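Local coordinates for STIL N-terminal domain-containing protein (Trichoplax adhaerens, PDB 5OI9), which probably takes part in centriole assembly as a STIL protein, being represented here by its N-terminal domain, a likely binding module for CEP85, at residues A[43-48]-A[329-334]; A[50-55]-A[181-186]; A[202-207]-A[295-300]; A[239-244]-A[255-260]. All blocks are in the same frame, centred on the assembly; numbering follows the deposited sequence. Where two conformers were deposited one is given.

How the interactions relate
Two pairs of contacts lie at opposite ends of this elongated domain, with nearest atoms of the pairs at least about 31 Å apart. Interactions 1 and 2 both seat helix 45-61 on the nine-strand sheet, using neighbouring strands 322-334 and 180-192, and their centres are about 7 Å apart. Interaction 2 is fully buried, whereas interaction 1, at the start of the helix, is only partly so and mixes charge with apolar groups. Interactions 3 and 4 share the seven-strand sheet at the other end. Interaction 3 is purely aliphatic and partly buried, where a loop lies against the sheet; interaction 4 is deeper and adds an indole hydrogen bond to the packing.

Interaction 1: residues A[43-48]-A[329-334]; sequences ITEKCL and DDIFME
Glu45 and Leu48, on the first turn of helix 45-61, meet Ile331 and Met333 of strand 322-334, the N-terminal end of the packing of this helix on the face of a large mixed beta-sheet. Ile331 holds an extended chain, with CG1 trans to the backbone N (chi1 -175°) and the next torsion also trans, which carries CD1 across to the helix. There CD1 touches Glu45 CG at 4.0 Å, the two side chains crossing at about a right angle, and approaches Leu48 CD1 at 4.4 Å. A branched aliphatic suits this spot because it stays stiff in a strand and still reaches across. Met333, modelled as selenomethionine, bends at its end, laying SE against Glu45 CG at 3.7 Å. The flexible, unbranched selenoether chain can settle against both the helix and the neighbouring Ile181 and Ile183. Glu45 bends at chi2 (-86°), turning its carboxylate along the helix, where OE2 forms a salt bridge with Arg49; Arg49 also bonds the carbonyl of Glu334 and thereby ties helix to strand. An acidic residue in a first turn probably also benefits from the helix dipole. Two conformers of Glu45 were deposited, so its fine contacts are less certain. Just before it Thr44 serves as N-cap, its OG1 accepting a weak bond from Cys47 N at 3.3 Å.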
# COMPACT_ATOMS: atom_id res chain seq x y z
N ILE A 43 12.42 1.51 -11.65
CA ILE A 43 13.66 1.47 -10.88
C ILE A 43 14.74 2.19 -11.69
O ILE A 43 15.03 1.79 -12.82
CB ILE A 43 14.10 0.03 -10.57
CG1 ILE A 43 12.94 -0.78 -10.00
CG2 ILE A 43 15.28 0.03 -9.61
CD1 ILE A 43 13.30 -2.21 -9.68
N THR A 44 15.34 3.22 -11.10
CA THR A 44 16.36 3.98 -11.82
C THR A 44 17.66 3.20 -11.89
O THR A 44 18.02 2.45 -10.97
CB THR A 44 16.61 5.33 -11.16
OG1 THR A 44 17.25 5.14 -9.89
CG2 THR A 44 15.30 6.08 -10.96
N GLU A 45 18.38 3.37 -13.00
CA GLU A 45 19.69 2.73 -13.14
C GLU A 45 20.66 3.24 -12.09
O GLU A 45 21.51 2.47 -11.62
CB GLU A 45 20.23 2.98 -14.55
CG GLU A 45 21.59 2.35 -14.84
CD GLU A 45 22.75 3.24 -14.42
OE1 GLU A 45 22.53 4.44 -14.19
OE2 GLU A 45 23.88 2.73 -14.31
N LYS A 46 20.55 4.51 -11.70
CA LYS A 46 21.50 5.09 -10.76
C LYS A 46 21.45 4.41 -9.40
O LYS A 46 22.49 4.14 -8.79
CB LYS A 46 21.24 6.59 -10.61
CG LYS A 46 22.34 7.35 -9.89
CD LYS A 46 21.82 8.67 -9.36
CE LYS A 46 21.06 9.43 -10.43
NZ LYS A 46 20.27 10.56 -9.86
N CYS A 47 20.25 4.13 -8.89
CA CYS A 47 20.18 3.50 -7.57
C CYS A 47 20.60 2.04 -7.64
O CYS A 47 21.20 1.53 -6.69
CB CYS A 47 18.79 3.68 -6.94
SG CYS A 47 17.43 2.64 -7.56
N LEU A 48 20.32 1.36 -8.76
CA LEU A 48 20.87 0.02 -8.96
C LEU A 48 22.39 0.06 -9.05
O LEU A 48 23.07 -0.84 -8.53
CB LEU A 48 20.28 -0.61 -10.22
CG LEU A 48 18.81 -1.01 -10.18
CD1 LEU A 48 18.34 -1.47 -11.56
CD2 LEU A 48 18.57 -2.10 -9.15
N ASP A 329 13.85 -8.85 -15.06
CA ASP A 329 14.45 -8.39 -16.30
C ASP A 329 15.93 -8.17 -16.04
O ASP A 329 16.36 -7.95 -14.91
CB ASP A 329 13.78 -7.10 -16.79
CG ASP A 329 14.11 -6.78 -18.24
OD1 ASP A 329 14.99 -7.46 -18.82
OD2 ASP A 329 13.48 -5.85 -18.80
N ASP A 330 16.72 -8.26 -17.11
CA ASP A 330 18.14 -8.01 -17.03
C ASP A 330 18.44 -6.56 -17.39
O ASP A 330 17.73 -5.94 -18.19
CB ASP A 330 18.92 -8.93 -17.97
CG ASP A 330 18.77 -10.39 -17.61
OD1 ASP A 330 18.73 -10.71 -16.41
OD2 ASP A 330 18.70 -11.23 -18.54
N ILE A 331 19.48 -6.02 -16.78
CA ILE A 331 20.04 -4.73 -17.16
C ILE A 331 21.54 -4.90 -17.33
O ILE A 331 22.19 -5.64 -16.58
CB ILE A 331 19.71 -3.62 -16.13
CG1 ILE A 331 20.20 -2.26 -16.63
CG2 ILE A 331 20.31 -3.94 -14.77
CD1 ILE A 331 19.88 -1.12 -15.69
N PHE A 332 22.10 -4.23 -18.33
CA PHE A 332 23.53 -4.28 -18.61
C PHE A 332 24.08 -2.86 -18.53
O PHE A 332 23.60 -1.97 -19.23
CB PHE A 332 23.80 -4.90 -19.99
CG PHE A 332 23.28 -6.30 -20.12
CD1 PHE A 332 24.05 -7.39 -19.74
CD2 PHE A 332 22.00 -6.54 -20.61
CE1 PHE A 332 23.57 -8.67 -19.85
CE2 PHE A 332 21.51 -7.83 -20.72
CZ PHE A 332 22.30 -8.89 -20.34
N MSE A 333 25.06 -2.67 -17.66
CA MSE A 333 25.59 -1.34 -17.40
C MSE A 333 27.06 -1.22 -17.77
O MSE A 333 27.86 -2.10 -17.46
CB MSE A 333 25.43 -0.97 -15.93
CG MSE A 333 24.02 -1.07 -15.40
SE MSE A 333 23.95 -0.28 -13.63
CE MSE A 333 25.12 -1.49 -12.68
N GLU A 334 27.41 -0.11 -18.41
CA GLU A 334 28.81 0.21 -18.63
C GLU A 334 29.50 0.45 -17.29
O GLU A 334 28.89 0.88 -16.32
CB GLU A 334 28.94 1.45 -19.52
CG GLU A 334 28.40 1.27 -20.92
CD GLU A 334 29.32 0.43 -21.79
OE1 GLU A 334 30.55 0.49 -21.58
OE2 GLU A 334 28.81 -0.28 -22.68

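Interaction 2: residues A[50-55]-A[181-186]; sequences LAQRSA and ISINVT
The flat amide of Gln52 has one face laid against Ile181: the CG2 methyl sits almost directly above Gln52 CD at 3.6 Å, while Ile181 CD1, on the same side of the plane, sits out beyond the oxygen, 3.6 Å from Gln52 OE1. At the amide edges segment 181-186 offers no hydrogen-bonding partner, so the contact here is pure van der Waals packing of methyls on a planar group. Further down the side chain, Gln52 CB takes the CD1 methyl of Ile183 at 3.9 Å. The bend that makes both contacts possible is at chi2 (-79°), which turns the amide to lie lengthwise along the strand, above Ile181. Both isoleucines share a rotamer, CG1 trans to the carbonyl carbon; with it Ile181 touches through both CG2 and CD1, whereas Ile183 reaches with CD1 alone. This is helix-on-sheet packing: helix 45-61 lies across strands including 167-176 and 180-192, with Gln52 also touching Tyr174 and Val176. A long, partly apolar residue suits the place, since its methylenes can sit among isoleucines. Ala51 touches Leu122 and Met124 of strand 118-126, and Ala55 touches Met124; their small size probably allows the helix to lie near it. Within the helix, Leu50 O accepts from Ser54 N and Ser54 OG, which arrive from opposite faces of its carbonyl plane; Ser54 OG is 2.9 Å from Leu50 O.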
# COMPACT_ATOMS: atom_id res chain seq x y z
N LEU A 50 24.39 2.28 -7.60
CA LEU A 50 24.87 2.48 -6.24
C LEU A 50 24.74 1.21 -5.41
O LEU A 50 25.64 0.88 -4.63
CB LEU A 50 24.10 3.62 -5.57
CG LEU A 50 24.27 5.03 -6.15
CD1 LEU A 50 23.31 5.99 -5.47
CD2 LEU A 50 25.70 5.51 -5.98
N ALA A 51 23.64 0.48 -5.57
CA ALA A 51 23.46 -0.78 -4.85
C ALA A 51 24.54 -1.78 -5.23
O ALA A 51 25.15 -2.42 -4.36
CB ALA A 51 22.07 -1.35 -5.12
N GLN A 52 24.79 -1.94 -6.53
CA GLN A 52 25.82 -2.87 -6.97
C GLN A 52 27.21 -2.41 -6.55
O GLN A 52 28.05 -3.22 -6.16
CB GLN A 52 25.74 -3.06 -8.49
CG GLN A 52 26.62 -4.18 -9.03
CD GLN A 52 28.08 -3.78 -9.16
OE1 GLN A 52 28.39 -2.63 -9.47
NE2 GLN A 52 28.97 -4.73 -8.91
N ARG A 53 27.46 -1.10 -6.62
CA ARG A 53 28.75 -0.56 -6.21
C ARG A 53 29.03 -0.87 -4.74
O ARG A 53 30.10 -1.37 -4.39
CB ARG A 53 28.80 0.94 -6.47
CG ARG A 53 30.11 1.61 -6.07
CD ARG A 53 30.08 3.11 -6.36
NE ARG A 53 29.05 3.80 -5.59
CZ ARG A 53 29.23 4.30 -4.38
NH1 ARG A 53 30.41 4.20 -3.78
NH2 ARG A 53 28.23 4.91 -3.76
N SER A 54 28.05 -0.58 -3.87
CA SER A 54 28.22 -0.86 -2.45
C SER A 54 28.38 -2.36 -2.20
O SER A 54 29.20 -2.77 -1.37
CB SER A 54 27.03 -0.31 -1.67
OG SER A 54 26.82 1.05 -1.98
N ALA A 55 27.61 -3.18 -2.92
CA ALA A 55 27.68 -4.62 -2.72
C ALA A 55 29.04 -5.18 -3.15
O ALA A 55 29.60 -6.05 -2.48
CB ALA A 55 26.56 -5.31 -3.49
N ILE A 181 28.83 -4.27 -16.13
CA ILE A 181 28.13 -4.79 -14.96
C ILE A 181 26.77 -5.30 -15.43
O ILE A 181 26.02 -4.56 -16.08
CB ILE A 181 27.98 -3.71 -13.88
CG1 ILE A 181 29.33 -3.05 -13.59
CG2 ILE A 181 27.38 -4.30 -12.61
CD1 ILE A 181 29.23 -1.75 -12.81
N SER A 182 26.47 -6.55 -15.13
CA SER A 182 25.19 -7.15 -15.48
C SER A 182 24.42 -7.47 -14.20
O SER A 182 25.00 -7.96 -13.23
CB SER A 182 25.37 -8.41 -16.32
OG SER A 182 26.06 -9.42 -15.60
N ILE A 183 23.12 -7.19 -14.20
CA ILE A 183 22.27 -7.41 -13.04
C ILE A 183 20.97 -8.05 -13.49
O ILE A 183 20.32 -7.56 -14.42
CB ILE A 183 21.97 -6.11 -12.27
CG1 ILE A 183 23.25 -5.34 -11.95
CG2 ILE A 183 21.22 -6.42 -10.98
CD1 ILE A 183 23.02 -4.09 -11.14
N ASN A 184 20.57 -9.14 -12.83
CA ASN A 184 19.24 -9.70 -12.98
C ASN A 184 18.40 -9.23 -11.79
O ASN A 184 18.67 -9.59 -10.65
CB ASN A 184 19.28 -11.22 -13.05
CG ASN A 184 17.89 -11.83 -13.16
OD1 ASN A 184 17.34 -12.36 -12.19
ND2 ASN A 184 17.31 -11.76 -14.36
N VAL A 185 17.39 -8.41 -12.08
CA VAL A 185 16.54 -7.83 -11.05
C VAL A 185 15.21 -8.57 -11.05
O VAL A 185 14.49 -8.56 -12.05
CB VAL A 185 16.33 -6.32 -11.28
CG1 VAL A 185 15.47 -5.72 -10.18
CG2 VAL A 185 17.67 -5.61 -11.38
N THR A 186 14.89 -9.21 -9.93
CA THR A 186 13.60 -9.86 -9.73
C THR A 186 12.86 -9.14 -8.62
O THR A 186 13.43 -8.87 -7.55
CB THR A 186 13.76 -11.34 -9.38
OG1 THR A 186 14.36 -12.04 -10.48
CG2 THR A 186 12.41 -11.97 -9.07

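Interaction 3: residues A[202-207]-A[295-300]; sequences LPVSIV and GFILVL
Val204 and Ile206, in the extended loop between strand 196-200 and helix 210-216, lie against Ile297 and Val299 of strand 296-302, an inner strand of the seven-strand mixed sheet. Two methyl-to-methyl pairs make the contact. Val204 CG2 meets Ile297 CD1 at 3.9 Å with the side chains set at an oblique angle, and Ile206 CD1 meets Val299 CG1 at 4.0 Å, these two chains sliding past each other in opposite directions. Ile297 reaches the loop because CG1 is trans to the backbone N (chi1 -167°) and the chain continues extended to CD1. Ile206 instead has CG1 beside its backbone N, which brings the terminal methyl alongside Val299. Beta-branched residues fit both partners, since both backbones are extended and the pairs sit two residues apart on each chain, with Val204 and Ile206 directed toward the strand, and Ile297 and Val299 toward the loop. Ser205, between them, faces elsewhere, and its backbone, like that of Val207, is bonded to Leu241. Val204 and Ile297 both touch Leu241 as well, which widens the apolar patch. On the other face of strand 296-302, Phe296, Leu298 and Leu300 pack on helix 270-281. The arrangement is thus a central strand of a mixed beta-sheet with a helix on one face and, on the other, an extended loop segment hydrogen-bonded to edge strand 241-245.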
# COMPACT_ATOMS: atom_id res chain seq x y z
N LEU A 202 -28.97 5.54 1.29
CA LEU A 202 -29.54 6.86 1.54
C LEU A 202 -28.72 7.60 2.59
O LEU A 202 -28.08 6.98 3.45
CB LEU A 202 -30.98 6.73 2.00
CG LEU A 202 -32.01 6.25 0.98
CD1 LEU A 202 -33.35 5.99 1.65
CD2 LEU A 202 -32.16 7.26 -0.15
N PRO A 203 -28.72 8.94 2.55
CA PRO A 203 -27.90 9.70 3.51
C PRO A 203 -28.37 9.50 4.94
O PRO A 203 -29.56 9.30 5.21
CB PRO A 203 -28.10 11.16 3.06
CG PRO A 203 -28.54 11.07 1.64
CD PRO A 203 -29.35 9.81 1.55
N VAL A 204 -27.41 9.55 5.86
CA VAL A 204 -27.65 9.36 7.28
C VAL A 204 -27.28 10.64 8.02
O VAL A 204 -26.32 11.31 7.65
CB VAL A 204 -26.86 8.15 7.83
CG1 VAL A 204 -27.17 7.92 9.30
CG2 VAL A 204 -27.16 6.90 7.01
N SER A 205 -28.06 10.97 9.05
CA SER A 205 -27.83 12.19 9.81
C SER A 205 -26.49 12.14 10.54
O SER A 205 -26.13 11.14 11.16
CB SER A 205 -28.96 12.39 10.82
OG SER A 205 -28.66 13.44 11.72
N ILE A 206 -25.75 13.24 10.46
CA ILE A 206 -24.47 13.39 11.13
C ILE A 206 -24.58 14.52 12.14
O ILE A 206 -25.05 15.62 11.81
CB ILE A 206 -23.33 13.68 10.13
CG1 ILE A 206 -23.19 12.52 9.13
CG2 ILE A 206 -22.02 13.92 10.86
CD1 ILE A 206 -22.23 12.81 8.01
N VAL A 207 -24.16 14.25 13.38
CA VAL A 207 -24.13 15.30 14.40
C VAL A 207 -23.21 16.43 13.93
O VAL A 207 -22.05 16.17 13.56
CB VAL A 207 -23.64 14.72 15.74
CG1 VAL A 207 -23.74 15.77 16.85
CG2 VAL A 207 -24.43 13.48 16.10
N GLY A 295 -21.82 -5.35 7.69
CA GLY A 295 -21.83 -4.16 6.87
C GLY A 295 -21.52 -2.95 7.72
O GLY A 295 -22.07 -2.80 8.81
N PHE A 296 -20.63 -2.08 7.25
CA PHE A 296 -20.29 -0.87 7.98
C PHE A 296 -20.42 0.32 7.04
O PHE A 296 -20.46 0.17 5.82
CB PHE A 296 -18.88 -0.94 8.59
CG PHE A 296 -17.77 -1.10 7.58
CD1 PHE A 296 -17.10 0.00 7.09
CD2 PHE A 296 -17.39 -2.36 7.15
CE1 PHE A 296 -16.07 -0.14 6.18
CE2 PHE A 296 -16.37 -2.51 6.23
CZ PHE A 296 -15.70 -1.40 5.75
N ILE A 297 -20.49 1.49 7.63
CA ILE A 297 -20.83 2.69 6.87
C ILE A 297 -19.55 3.39 6.45
O ILE A 297 -18.54 3.39 7.15
CB ILE A 297 -21.76 3.62 7.67
CG1 ILE A 297 -22.36 4.70 6.76
CG2 ILE A 297 -21.01 4.25 8.84
CD1 ILE A 297 -23.58 5.38 7.34
N LEU A 298 -19.60 3.98 5.25
CA LEU A 298 -18.54 4.85 4.75
C LEU A 298 -19.17 6.18 4.39
O LEU A 298 -20.07 6.24 3.55
CB LEU A 298 -17.85 4.23 3.53
CG LEU A 298 -17.03 5.19 2.66
CD1 LEU A 298 -15.83 5.74 3.41
CD2 LEU A 298 -16.60 4.48 1.38
N VAL A 299 -18.72 7.25 5.04
CA VAL A 299 -19.11 8.61 4.70
C VAL A 299 -18.00 9.17 3.83
O VAL A 299 -16.89 9.43 4.31
CB VAL A 299 -19.35 9.46 5.95
CG1 VAL A 299 -19.82 10.85 5.56
CG2 VAL A 299 -20.37 8.79 6.87
N LEU A 300 -18.28 9.34 2.54
CA LEU A 300 -17.26 9.65 1.55
C LEU A 300 -17.41 11.10 1.12
O LEU A 300 -18.37 11.46 0.43
CB LEU A 300 -17.37 8.71 0.35
CG LEU A 300 -16.21 8.74 -0.65
CD1 LEU A 300 -14.90 8.40 0.05
CD2 LEU A 300 -16.48 7.77 -1.79

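Interaction 4: residues A[239-244]-A[255-260]; sequences HNLLLV and PLVGIW
Apolar packing and one hydrogen bond join strand 241-245 to strand 256-264, beginning with Leu241 CD2 against Val257 CG2 at 4.2 Å. Further along, Leu243 meets the indole of Trp260: its CB comes within 4.0 Å of Trp260 CD1, and its CD1 lies over one face of the ring. Leucine suits this role because its forked end can spread over a flat aromatic surface, and Leu211 and Leu215 of helix 210-216 add to the same cluster.

The polar contact is Trp260 NE1 donating to Val244 O at 3.0 Å, with an N-H...O angle of 153°. The carbonyl oxygen sits at the ring edge, tilted slightly from the ring plane, while the indole N approaches from 47° above the carbonyl plane. This gives a buried N-H a partner. Trp260 CG stands between the backbone N and carbonyl carbon, which directs the ring toward the other strand.

The strand axes pass 7.8 Å apart at 51°, too far for backbone pairing; strand 229-235 lies between them in the sheet order and pairs with both. Leu241 lies nearest Val257 but Leu243 nearest Trp260, two residues matching three, consistent with a beta bulge near Val257 and Gly258 where strand 256-264 is interrupted.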
# COMPACT_ATOMS: atom_id res chain seq x y z
N HIS A 239 -29.00 7.24 17.57
CA HIS A 239 -28.61 6.59 16.32
C HIS A 239 -28.15 7.61 15.28
O HIS A 239 -28.42 7.48 14.09
CB HIS A 239 -29.74 5.72 15.76
CG HIS A 239 -30.00 4.47 16.55
ND1 HIS A 239 -30.83 3.47 16.12
CD2 HIS A 239 -29.52 4.07 17.76
CE1 HIS A 239 -30.86 2.50 17.02
NE2 HIS A 239 -30.07 2.84 18.02
N ASN A 240 -27.44 8.64 15.75
CA ASN A 240 -26.82 9.62 14.88
C ASN A 240 -25.31 9.39 14.83
O ASN A 240 -24.70 8.93 15.80
CB ASN A 240 -27.11 11.05 15.35
CG ASN A 240 -28.59 11.37 15.33
OD1 ASN A 240 -29.14 11.84 16.33
ND2 ASN A 240 -29.24 11.13 14.20
N LEU A 241 -24.72 9.71 13.68
CA LEU A 241 -23.31 9.45 13.43
C LEU A 241 -22.44 10.57 13.99
O LEU A 241 -22.75 11.76 13.82
CB LEU A 241 -23.05 9.30 11.93
CG LEU A 241 -23.90 8.27 11.19
CD1 LEU A 241 -23.47 8.16 9.73
CD2 LEU A 241 -23.82 6.91 11.87
N LEU A 242 -21.35 10.18 14.64
CA LEU A 242 -20.35 11.11 15.15
C LEU A 242 -19.03 10.83 14.46
O LEU A 242 -18.56 9.68 14.48
CB LEU A 242 -20.21 10.99 16.67
CG LEU A 242 -21.16 11.81 17.53
CD1 LEU A 242 -21.10 11.37 18.99
CD2 LEU A 242 -20.81 13.28 17.41
N LEU A 243 -18.44 11.85 13.86
CA LEU A 243 -17.17 11.70 13.16
C LEU A 243 -16.02 11.88 14.14
O LEU A 243 -16.05 12.76 15.01
CB LEU A 243 -17.05 12.70 12.02
CG LEU A 243 -18.17 12.69 10.98
CD1 LEU A 243 -17.76 13.48 9.75
CD2 LEU A 243 -18.59 11.28 10.60
N VAL A 244 -14.99 11.04 14.00
CA VAL A 244 -13.88 10.99 14.94
C VAL A 244 -12.57 11.07 14.16
O VAL A 244 -12.43 10.46 13.10
CB VAL A 244 -13.92 9.71 15.80
CG1 VAL A 244 -12.86 9.76 16.88
CG2 VAL A 244 -15.30 9.51 16.42
N PRO A 255 -17.81 3.02 20.63
CA PRO A 255 -18.52 2.14 19.67
C PRO A 255 -18.45 2.70 18.26
O PRO A 255 -18.96 3.79 17.98
CB PRO A 255 -19.96 2.12 20.21
CG PRO A 255 -20.08 3.38 21.01
CD PRO A 255 -18.73 3.59 21.63
N LEU A 256 -17.83 1.95 17.36
CA LEU A 256 -17.59 2.38 15.99
C LEU A 256 -18.46 1.60 15.03
O LEU A 256 -18.70 0.40 15.21
CB LEU A 256 -16.11 2.22 15.63
CG LEU A 256 -15.13 3.09 16.42
CD1 LEU A 256 -13.69 2.73 16.09
CD2 LEU A 256 -15.40 4.56 16.14
N VAL A 257 -18.94 2.29 13.99
CA VAL A 257 -19.81 1.69 12.98
C VAL A 257 -19.27 1.85 11.57
O VAL A 257 -19.94 1.44 10.62
CB VAL A 257 -21.24 2.26 13.06
CG1 VAL A 257 -21.92 1.83 14.36
CG2 VAL A 257 -21.21 3.78 12.95
N GLY A 258 -18.10 2.44 11.40
CA GLY A 258 -17.55 2.62 10.07
C GLY A 258 -16.48 3.70 10.06
O GLY A 258 -15.84 3.97 11.07
N ILE A 259 -16.31 4.30 8.88
CA ILE A 259 -15.22 5.23 8.61
C ILE A 259 -15.74 6.39 7.77
O ILE A 259 -16.81 6.32 7.17
CB ILE A 259 -14.05 4.55 7.87
CG1 ILE A 259 -14.52 4.03 6.51
CG2 ILE A 259 -13.45 3.43 8.70
CD1 ILE A 259 -13.41 3.42 5.66
N TRP A 260 -14.96 7.47 7.76
CA TRP A 260 -15.15 8.54 6.80
C TRP A 260 -13.84 8.77 6.06
O TRP A 260 -12.75 8.56 6.60
CB TRP A 260 -15.63 9.85 7.47
CG TRP A 260 -14.68 10.43 8.48
CD1 TRP A 260 -14.71 10.25 9.83
CD2 TRP A 260 -13.59 11.32 8.21
NE1 TRP A 260 -13.70 10.96 10.42
CE2 TRP A 260 -12.99 11.62 9.45
CE3 TRP A 260 -13.05 11.88 7.05
CZ2 TRP A 260 -11.88 12.46 9.57
CZ3 TRP A 260 -11.94 12.70 7.16
CH2 TRP A 260 -11.38 12.99 8.41